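PDB 4Q9D: benzoylformate decarboxylase from Mycobacterium smegmatis, which belongs to the thiamine pyrophosphate-dependent enzymes and carries a magnesium ion in its C-terminal cofactor-binding domain. Local coordinates for residues 28-33 and 161-166; 100-105 and 112-117; 126-131 and 142-147. All coordinates share one frame; numbering follows the deposited sequence.

Contact 1. Residues 28-33 and 161-166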
loop_
_atom_site.group_PDB
_atom_site.type_symbol
_atom_site.label_atom_id
_atom_site.label_comp_id
_atom_site.label_asym_id
_atom_site.label_seq_id
_atom_site.Cartn_x
_atom_site.Cartn_y
_atom_site.Cartn_z
ATOM N N GLY B 28 -0.294 26.236 5.674
ATOM C CA GLY B 28 -1.131 26.418 4.502
ATOM C C GLY B 28 -2.596 26.436 4.895
ATOM O O GLY B 28 -2.939 26.223 6.068
ATOM N N SER B 29 -3.459 26.644 3.906
ATOM C CA SER B 29 -4.899 26.805 4.129
ATOM C C SER B 29 -5.498 25.650 4.908
ATOM O O SER B 29 -6.317 25.862 5.814
ATOM C CB SER B 29 -5.619 26.909 2.772
ATOM O OG SER B 29 -5.201 25.849 1.898
ATOM N N THR B 30 -5.077 24.425 4.573
ATOM C CA THR B 30 -5.646 23.208 5.177
ATOM C C THR B 30 -5.150 22.985 6.596
ATOM O O THR B 30 -5.669 22.126 7.320
ATOM C CB THR B 30 -5.388 21.941 4.291
ATOM O OG1 THR B 30 -4.033 21.955 3.829
ATOM C CG2 THR B 30 -6.299 21.958 3.069
ATOM N N GLU B 31 -4.172 23.791 7.007
ATOM C CA GLU B 31 -3.664 23.728 8.385
ATOM C C GLU B 31 -4.118 24.940 9.234
ATOM O O GLU B 31 -3.867 24.980 10.440
ATOM C CB GLU B 31 -2.118 23.582 8.409
ATOM C CG GLU B 31 -1.606 22.294 7.682
ATOM C CD GLU B 31 -1.947 22.299 6.210
ATOM O OE1 GLU B 31 -1.630 23.312 5.539
ATOM O OE2 GLU B 31 -2.559 21.315 5.721
ATOM N N GLU B 32 -4.785 25.917 8.620
ATOM C CA GLU B 32 -5.203 27.104 9.385
ATOM C C GLU B 32 -6.057 26.787 10.631
ATOM O O GLU B 32 -5.844 27.354 11.711
ATOM C CB GLU B 32 -5.909 28.130 8.500
ATOM C CG GLU B 32 -6.810 29.058 9.308
ATOM C CD GLU B 32 -6.831 30.476 8.773
ATOM O OE1 GLU B 32 -6.489 30.663 7.581
ATOM O OE2 GLU B 32 -7.186 31.400 9.549
ATOM N N SER B 33 -6.984 25.848 10.529
ATOM C CA SER B 33 -7.822 25.597 11.698
ATOM C C SER B 33 -7.045 24.925 12.815
ATOM O O SER B 33 -7.447 25.010 13.988
ATOM C CB SER B 33 -9.079 24.788 11.342
ATOM O OG SER B 33 -8.744 23.534 10.774
ATOM N N ILE B 161 -5.282 15.086 9.417
ATOM C CA ILE B 161 -6.452 15.610 10.158
ATOM C C ILE B 161 -7.322 16.539 9.300
ATOM O O ILE B 161 -6.929 17.678 8.989
ATOM C CB ILE B 161 -6.055 16.387 11.441
ATOM C CG1 ILE B 161 -4.965 15.639 12.260
ATOM C CG2 ILE B 161 -7.312 16.721 12.285
ATOM C CD1 ILE B 161 -5.475 14.323 12.808
ATOM N N PRO B 162 -8.511 16.062 8.916
ATOM C CA PRO B 162 -9.488 16.907 8.194
ATOM C C PRO B 162 -9.682 18.270 8.899
ATOM O O PRO B 162 -9.830 18.341 10.116
ATOM C CB PRO B 162 -10.769 16.073 8.230
ATOM C CG PRO B 162 -10.261 14.619 8.252
ATOM C CD PRO B 162 -9.017 14.702 9.175
ATOM N N LEU B 163 -9.629 19.354 8.140
ATOM C CA LEU B 163 -9.552 20.680 8.752
ATOM C C LEU B 163 -10.780 21.036 9.612
ATOM O O LEU B 163 -10.704 21.910 10.471
ATOM C CB LEU B 163 -9.300 21.742 7.674
ATOM C CG LEU B 163 -10.395 21.948 6.608
ATOM C CD1 LEU B 163 -11.476 22.986 7.084
ATOM C CD2 LEU B 163 -9.737 22.430 5.346
ATOM N N ASP B 164 -11.896 20.344 9.409
ATOM C CA ASP B 164 -13.121 20.703 10.122
ATOM C C ASP B 164 -13.147 20.056 11.483
ATOM O O ASP B 164 -13.997 20.387 12.297
ATOM C CB ASP B 164 -14.400 20.373 9.301
ATOM C CG ASP B 164 -14.440 18.924 8.823
ATOM O OD1 ASP B 164 -13.402 18.423 8.346
ATOM O OD2 ASP B 164 -15.499 18.279 8.912
ATOM N N ASP B 165 -12.210 19.147 11.751
ATOM C CA ASP B 165 -12.241 18.409 13.010
ATOM C C ASP B 165 -11.999 19.313 14.223
ATOM O O ASP B 165 -12.533 19.082 15.306
ATOM C CB ASP B 165 -11.209 17.243 13.017
ATOM C CG ASP B 165 -11.673 16.025 12.193
ATOM O OD1 ASP B 165 -12.774 16.079 11.589
ATOM O OD2 ASP B 165 -10.930 15.016 12.135
ATOM N N TRP B 166 -11.157 20.319 14.044
ATOM C CA TRP B 166 -10.560 21.035 15.167
ATOM C C TRP B 166 -11.599 21.841 15.954
ATOM O O TRP B 166 -11.462 22.032 17.155
ATOM C CB TRP B 166 -9.444 21.964 14.638
ATOM C CG TRP B 166 -8.248 21.164 14.150
ATOM C CD1 TRP B 166 -7.884 20.932 12.859
ATOM C CD2 TRP B 166 -7.323 20.431 14.966
ATOM N NE1 TRP B 166 -6.769 20.129 12.817
ATOM C CE2 TRP B 166 -6.404 19.807 14.096
ATOM C CE3 TRP B 166 -7.176 20.257 16.347
ATOM C CZ2 TRP B 166 -5.339 19.035 14.559
ATOM C CZ3 TRP B 166 -6.126 19.470 16.809
ATOM C CH2 TRP B 166 -5.223 18.863 15.911
#

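Contact 2. Residues 100-105 and 112-117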
loop_
_atom_site.group_PDB
_atom_site.type_symbol
_atom_site.label_atom_id
_atom_site.label_comp_id
_atom_site.label_asym_id
_atom_site.label_seq_id
_atom_site.Cartn_x
_atom_site.Cartn_y
_atom_site.Cartn_z
ATOM N N GLY B 100 -2.615 18.796 7.334
ATOM C CA GLY B 100 -4.023 19.122 7.208
ATOM C C GLY B 100 -4.600 18.297 6.074
ATOM O O GLY B 100 -3.869 17.770 5.218
ATOM N N GLN B 101 -5.918 18.167 6.077
ATOM C CA GLN B 101 -6.634 17.400 5.067
ATOM C C GLN B 101 -7.911 18.188 4.717
ATOM O O GLN B 101 -8.361 19.018 5.514
ATOM C CB GLN B 101 -6.953 16.026 5.667
ATOM C CG GLN B 101 -7.935 15.170 4.880
ATOM C CD GLN B 101 -7.385 14.720 3.530
ATOM O OE1 GLN B 101 -7.331 15.497 2.565
ATOM N NE2 GLN B 101 -7.038 13.438 3.438
ATOM N N GLN B 102 -8.478 17.975 3.533
ATOM C CA GLN B 102 -9.721 18.657 3.193
ATOM C C GLN B 102 -10.847 18.293 4.166
ATOM O O GLN B 102 -10.861 17.211 4.772
ATOM C CB GLN B 102 -10.136 18.421 1.719
ATOM C CG GLN B 102 -9.599 19.519 0.786
ATOM C CD GLN B 102 -10.453 20.809 0.879
ATOM O OE1 GLN B 102 -11.168 21.011 1.858
ATOM N NE2 GLN B 102 -10.403 21.652 -0.158
ATOM N N THR B 103 -11.789 19.216 4.322
ATOM C CA THR B 103 -12.890 19.043 5.259
ATOM C C THR B 103 -13.682 17.767 4.948
ATOM O O THR B 103 -13.864 17.400 3.776
ATOM C CB THR B 103 -13.868 20.278 5.237
ATOM O OG1 THR B 103 -15.064 19.903 5.894
ATOM C CG2 THR B 103 -14.232 20.660 3.808
ATOM N N ARG B 104 -14.148 17.088 5.993
ATOM C CA ARG B 104 -15.035 15.943 5.797
ATOM C C ARG B 104 -16.311 16.328 5.040
ATOM O O ARG B 104 -16.992 15.449 4.489
ATOM C CB ARG B 104 -15.410 15.301 7.145
ATOM C CG ARG B 104 -14.228 14.856 7.978
ATOM C CD ARG B 104 -14.693 14.133 9.233
ATOM N NE ARG B 104 -13.568 13.885 10.128
ATOM C CZ ARG B 104 -12.851 12.767 10.171
ATOM N NH1 ARG B 104 -13.141 11.752 9.357
ATOM N NH2 ARG B 104 -11.844 12.672 11.036
ATOM N N GLU B 105 -16.635 17.630 4.997
ATOM C CA GLU B 105 -17.870 18.079 4.328
ATOM C C GLU B 105 -17.769 17.989 2.808
ATOM O O GLU B 105 -18.774 18.060 2.135
ATOM C CB GLU B 105 -18.215 19.541 4.683
ATOM C CG GLU B 105 -18.208 19.844 6.162
ATOM C CD GLU B 105 -19.585 19.677 6.763
ATOM O OE1 GLU B 105 -19.686 19.528 7.994
ATOM O OE2 GLU B 105 -20.570 19.687 5.992
ATOM N N TYR B 112 -10.077 20.569 -4.419
ATOM C CA TYR B 112 -8.719 21.113 -4.584
ATOM C C TYR B 112 -7.966 20.907 -3.278
ATOM O O TYR B 112 -8.522 21.167 -2.193
ATOM C CB TYR B 112 -8.809 22.614 -4.827
ATOM C CG TYR B 112 -7.596 23.310 -5.419
ATOM C CD1 TYR B 112 -7.171 23.032 -6.708
ATOM C CD2 TYR B 112 -6.940 24.312 -4.715
ATOM C CE1 TYR B 112 -6.115 23.717 -7.287
ATOM C CE2 TYR B 112 -5.865 24.998 -5.278
ATOM C CZ TYR B 112 -5.470 24.698 -6.561
ATOM O OH TYR B 112 -4.441 25.393 -7.148
ATOM N N LEU B 113 -6.714 20.457 -3.397
ATOM C CA LEU B 113 -5.825 20.220 -2.249
ATOM C C LEU B 113 -6.316 19.147 -1.276
ATOM O O LEU B 113 -5.864 19.072 -0.149
ATOM C CB LEU B 113 -5.512 21.525 -1.520
ATOM C CG LEU B 113 -4.488 22.367 -2.316
ATOM C CD1 LEU B 113 -4.483 23.808 -1.845
ATOM C CD2 LEU B 113 -3.054 21.774 -2.270
ATOM N N ASN B 114 -7.253 18.320 -1.720
ATOM C CA ASN B 114 -7.566 17.075 -1.017
ATOM C C ASN B 114 -6.327 16.189 -1.032
ATOM O O ASN B 114 -5.504 16.277 -1.945
ATOM C CB ASN B 114 -8.696 16.356 -1.748
ATOM C CG ASN B 114 -9.279 15.215 -0.967
ATOM O OD1 ASN B 114 -9.419 15.288 0.254
ATOM N ND2 ASN B 114 -9.687 14.154 -1.681
ATOM N N ASN B 115 -6.209 15.330 -0.028
ATOM C CA ASN B 115 -5.121 14.383 0.069
ATOM C C ASN B 115 -5.733 12.974 0.141
ATOM O O ASN B 115 -5.754 12.353 1.200
ATOM C CB ASN B 115 -4.273 14.674 1.314
ATOM C CG ASN B 115 -2.963 13.872 1.330
ATOM O OD1 ASN B 115 -2.603 13.236 0.334
ATOM N ND2 ASN B 115 -2.250 13.907 2.452
ATOM N N PRO B 116 -6.244 12.472 -0.994
ATOM C CA PRO B 116 -6.918 11.160 -1.026
ATOM C C PRO B 116 -5.974 10.013 -0.695
ATOM O O PRO B 116 -4.806 10.037 -1.119
ATOM C CB PRO B 116 -7.440 11.041 -2.478
ATOM C CG PRO B 116 -6.559 11.944 -3.277
ATOM C CD PRO B 116 -6.141 13.092 -2.329
ATOM N N ASP B 117 -6.473 9.040 0.072
ATOM C CA ASP B 117 -5.662 7.911 0.500
ATOM C C ASP B 117 -4.382 8.433 1.156
ATOM O O ASP B 117 -3.291 7.947 0.877
ATOM C CB ASP B 117 -5.333 7.030 -0.720
ATOM C CG ASP B 117 -4.819 5.637 -0.329
ATOM O OD1 ASP B 117 -4.852 5.262 0.880
ATOM O OD2 ASP B 117 -4.393 4.897 -1.246
HETATM O O HOH W 1 -3.380 15.014 4.715
#

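Contact 3. Residues 126-131 and 142-147. With FMT (formic acid), chain G.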
loop_
_atom_site.group_PDB
_atom_site.type_symbol
_atom_site.label_atom_id
_atom_site.label_comp_id
_atom_site.label_asym_id
_atom_site.label_seq_id
_atom_site.Cartn_x
_atom_site.Cartn_y
_atom_site.Cartn_z
ATOM N N VAL B 126 7.033 5.298 7.577
ATOM C CA VAL B 126 6.576 5.638 8.922
ATOM C C VAL B 126 6.246 4.360 9.687
ATOM O O VAL B 126 5.895 3.362 9.071
ATOM C CB VAL B 126 5.292 6.519 8.887
ATOM C CG1 VAL B 126 5.640 7.951 8.559
ATOM C CG2 VAL B 126 4.249 5.924 7.893
ATOM N N LYS B 127 6.352 4.395 11.018
ATOM C CA LYS B 127 5.907 3.278 11.848
ATOM C C LYS B 127 4.394 3.107 11.775
ATOM O O LYS B 127 3.892 2.028 11.992
ATOM C CB LYS B 127 6.281 3.475 13.328
ATOM C CG LYS B 127 7.786 3.488 13.637
ATOM C CD LYS B 127 8.026 3.634 15.146
ATOM C CE LYS B 127 7.727 2.321 15.898
ATOM N NZ LYS B 127 8.058 2.511 17.369
ATOM N N TRP B 128 3.678 4.183 11.463
ATOM C CA TRP B 128 2.241 4.184 11.577
ATOM C C TRP B 128 1.717 5.414 10.847
ATOM O O TRP B 128 2.328 6.489 10.893
ATOM C CB TRP B 128 1.847 4.263 13.050
ATOM C CG TRP B 128 0.363 4.208 13.329
ATOM C CD1 TRP B 128 -0.491 3.188 13.020
ATOM C CD2 TRP B 128 -0.428 5.184 14.037
ATOM N NE1 TRP B 128 -1.759 3.484 13.453
ATOM C CE2 TRP B 128 -1.740 4.688 14.110
ATOM C CE3 TRP B 128 -0.155 6.424 14.607
ATOM C CZ2 TRP B 128 -2.785 5.409 14.704
ATOM C CZ3 TRP B 128 -1.193 7.120 15.224
ATOM C CH2 TRP B 128 -2.480 6.614 15.262
ATOM N N SER B 129 0.567 5.258 10.208
ATOM C CA SER B 129 -0.004 6.302 9.364
ATOM C C SER B 129 -1.526 6.245 9.624
ATOM O O SER B 129 -2.127 5.172 9.559
ATOM C CB SER B 129 0.312 5.933 7.909
ATOM O OG SER B 129 -0.087 6.918 7.030
ATOM N N TYR B 130 -2.166 7.369 9.926
ATOM C CA TYR B 130 -3.573 7.288 10.353
ATOM C C TYR B 130 -4.344 8.569 10.082
ATOM O O TYR B 130 -3.790 9.659 10.207
ATOM C CB TYR B 130 -3.595 6.992 11.851
ATOM C CG TYR B 130 -4.942 6.650 12.447
ATOM C CD1 TYR B 130 -5.603 5.469 12.111
ATOM C CD2 TYR B 130 -5.527 7.482 13.395
ATOM C CE1 TYR B 130 -6.842 5.141 12.700
ATOM C CE2 TYR B 130 -6.744 7.153 13.996
ATOM C CZ TYR B 130 -7.399 6.003 13.645
ATOM O OH TYR B 130 -8.607 5.721 14.262
ATOM N N GLU B 131 -5.611 8.430 9.700
ATOM C CA GLU B 131 -6.545 9.556 9.623
ATOM C C GLU B 131 -7.761 9.171 10.471
ATOM O O GLU B 131 -8.410 8.188 10.168
ATOM C CB GLU B 131 -7.010 9.738 8.191
ATOM C CG GLU B 131 -7.928 10.968 7.950
ATOM C CD GLU B 131 -7.939 11.343 6.474
ATOM O OE1 GLU B 131 -7.084 12.164 6.023
ATOM O OE2 GLU B 131 -8.763 10.789 5.751
ATOM N N PHE B 142 -3.532 11.623 18.612
ATOM C CA PHE B 142 -2.246 12.215 19.000
ATOM C C PHE B 142 -1.559 11.423 20.109
ATOM O O PHE B 142 -0.336 11.199 20.063
ATOM C CB PHE B 142 -2.400 13.697 19.366
ATOM C CG PHE B 142 -2.355 14.620 18.170
ATOM C CD1 PHE B 142 -3.517 14.940 17.467
ATOM C CD2 PHE B 142 -1.163 15.181 17.762
ATOM C CE1 PHE B 142 -3.479 15.804 16.387
ATOM C CE2 PHE B 142 -1.118 16.053 16.650
ATOM C CZ PHE B 142 -2.281 16.352 15.966
ATOM N N MET B 143 -2.318 10.969 21.103
ATOM C CA MET B 143 -1.698 10.214 22.201
ATOM C C MET B 143 -1.116 8.935 21.629
ATOM O O MET B 143 -0.030 8.492 21.988
ATOM C CB MET B 143 -2.731 9.875 23.296
ATOM C CG MET B 143 -2.095 9.138 24.487
ATOM S SD MET B 143 -0.964 10.228 25.396
ATOM C CE MET B 143 0.616 9.457 25.013
ATOM N N GLN B 144 -1.884 8.328 20.731
ATOM C CA GLN B 144 -1.470 7.104 20.092
ATOM C C GLN B 144 -0.231 7.353 19.199
ATOM O O GLN B 144 0.719 6.521 19.167
ATOM C CB GLN B 144 -2.677 6.539 19.304
ATOM C CG GLN B 144 -2.451 5.225 18.654
ATOM C CD GLN B 144 -3.757 4.564 18.134
ATOM O OE1 GLN B 144 -3.705 3.842 17.164
ATOM N NE2 GLN B 144 -4.887 4.740 18.843
ATOM N N ALA B 145 -0.215 8.491 18.494
ATOM C CA ALA B 145 0.929 8.792 17.633
ATOM C C ALA B 145 2.199 8.834 18.483
ATOM O O ALA B 145 3.231 8.258 18.109
ATOM C CB ALA B 145 0.750 10.106 16.878
ATOM N N TYR B 146 2.108 9.511 19.627
ATOM C CA TYR B 146 3.215 9.617 20.588
ATOM C C TYR B 146 3.615 8.235 21.098
ATOM O O TYR B 146 4.793 7.924 21.179
ATOM C CB TYR B 146 2.793 10.520 21.785
ATOM C CG TYR B 146 3.833 10.650 22.912
ATOM C CD1 TYR B 146 4.563 11.826 23.074
ATOM C CD2 TYR B 146 4.032 9.622 23.834
ATOM C CE1 TYR B 146 5.481 11.967 24.110
ATOM C CE2 TYR B 146 4.959 9.747 24.870
ATOM C CZ TYR B 146 5.678 10.915 24.996
ATOM O OH TYR B 146 6.593 11.045 26.019
ATOM N N ALA B 147 2.627 7.406 21.440
ATOM C CA ALA B 147 2.908 6.055 21.896
ATOM C C ALA B 147 3.680 5.241 20.852
ATOM O O ALA B 147 4.667 4.551 21.184
ATOM C CB ALA B 147 1.603 5.330 22.302
HETATM C C FMT G . 6.916 7.952 27.563
HETATM O O1 FMT G . 7.372 9.045 27.196
HETATM O O2 FMT G . 5.702 7.790 27.763
#

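Contact 1. Residues 28-33 and 161-166
Ser33 and Leu163 carry this contact, which joins two C-terminal strand ends of the parallel sheet in the N-terminal domain of a thiamine pyrophosphate enzyme fold. One end leads from strand 22-25 into helix 32-35. The other is the turn that follows strand 157-162. Ser33 OG donates to Leu163 O at 2.6 Å. The hydroxyl lies in the carbonyl plane, on a lone pair, with a C=O...OG angle of 126°. The torsion that places it (chi1 59°) sets OG between the backbone N and carbonyl carbon of Ser33. Ser33 OG also lies obliquely to the Trp166 indole, 3.4 Å from Trp166 CD1. Leu163 CB also packs 3.7 Å from Thr30 O. Beyond it the Leu163 and Thr30 side chains cross at about a right angle, and their methyls CD2 and CG2 are 4.2 Å apart.

Leu163 has a backbone bond to Gln101, and the Trp166 ring meets that of Phe34. Ser29 OG bonds to Tyr281 OH of the second subunit. The CB of Glu31 points away from 161-166, and its carboxylate bonds through OE1 to His73 ND1 and through OE2 to Thr74 N.

Contact 2. Residues 100-105 and 112-117
Gln101 lays its amide against the backbone of Asn115, with CD 3.7 Å from Asn115 O. Gln101 ends strand 95-101 of the parallel sheet in the N-terminal domain, and residues 112-117 belong to the long loop that follows. Two bonds pair this amide with one residue: Asn115 N donates to Gln101 OE1 at 2.8 Å, and Gln101 NE2 donates to Asn115 O at 2.8 Å. Asn115 O lies close to the Gln101 amide plane, but NE2 stands above the plane of the Asn115 carbonyl. A bend at chi2 (67°) folds the Gln101 chain back, and OE1 also accepts from Gln102 N. The amide is thus held at both ends, which fixes its rotation. Asn114 OD1 comes close to Gln101 OE1, but both are acceptors. Asn114 ND2 bonds to Asp110 instead.

Gln102 also bends at chi2. Its CB packs 3.5 Å from Asn114 OD1. Its OE1 accepts from Thr103 N, while NE2 also bonds to Tyr281 O of the second subunit. Thr103 begins an ST turn, its OG1 accepting from Glu105 N. A water links Asn115 ND2 to Gly100 O. Gln102 NE2 donates to Tyr112 O at 2.8 Å in a nearly straight bond (N-H...O 171°), almost in line with the Tyr112 C=O.

Contact 3. Residues 126-131 and 142-147
Van der Waals contact dominates here: the six-membered ring of Trp128 lies against one turn of helix 138-150, at Gln144 and Ala145. Trp128 CZ3 is 3.6 Å from Ala145 CA. The Ala145 methyl lies at the indole edge, in plane, with CB 3.9 Å from CZ3. The first torsion of Trp128 (chi1 -177°) puts CG anti to the backbone N and sends the ring toward the helix. Tyr130, from the same strand, packs on one face of the indole, its CB 3.4 Å above the ring plane and offset toward the rim.

The arrangement belongs to a beta-alpha-beta unit formed by strand 128-130, helix 138-150 and strand 157-162. Strand 128-130 is an outermost strand of its sheet within this chain. Trp128 and Tyr130 both share backbone bonds with Phe158 on the neighbouring strand.

One polar group, the Gln144 amide, approaches the ring carbons. The extended Gln144 chain crosses the indole at about a right angle, with Gln144 CG 3.7 Å from Trp128 CH2. Its amide plane is tilted 26° from the ring, and OE1 approaches CZ2 obliquely at 3.1 Å. Gln144 NE2 bonds to Val108 O of the third subunit, which probably helps to position the amide.

Tyr146 points away from the strand. Its bond to a formic acid, probably from the crystallisation liquor, is doubtfully short. Val179 N also bonds to this molecule.

From the N terminus, the chain first passes residues 28-33, whose partner comes only at 161-166. Contact 1 therefore closes the longest loop, and contacts 2 and 3 both fall within it. They follow in series: contact 2 closes a short loop after strand 95-101, then contact 3 joins strand 128-130 to helix 138-150. All three reach the same parallel sheet. Contacts 1 and 2 meet through Arg104 NH2 and Asp165 OD2, a salt bridge of 2.7 Å. Gln101 NE2 and Glu131 OE1 connect contact 2 to contact 3. Trp166 packs on Phe142 between contacts 1 and 3. Contacts 1 and 2 touch the second subunit, and contacts 2 and 3 the third.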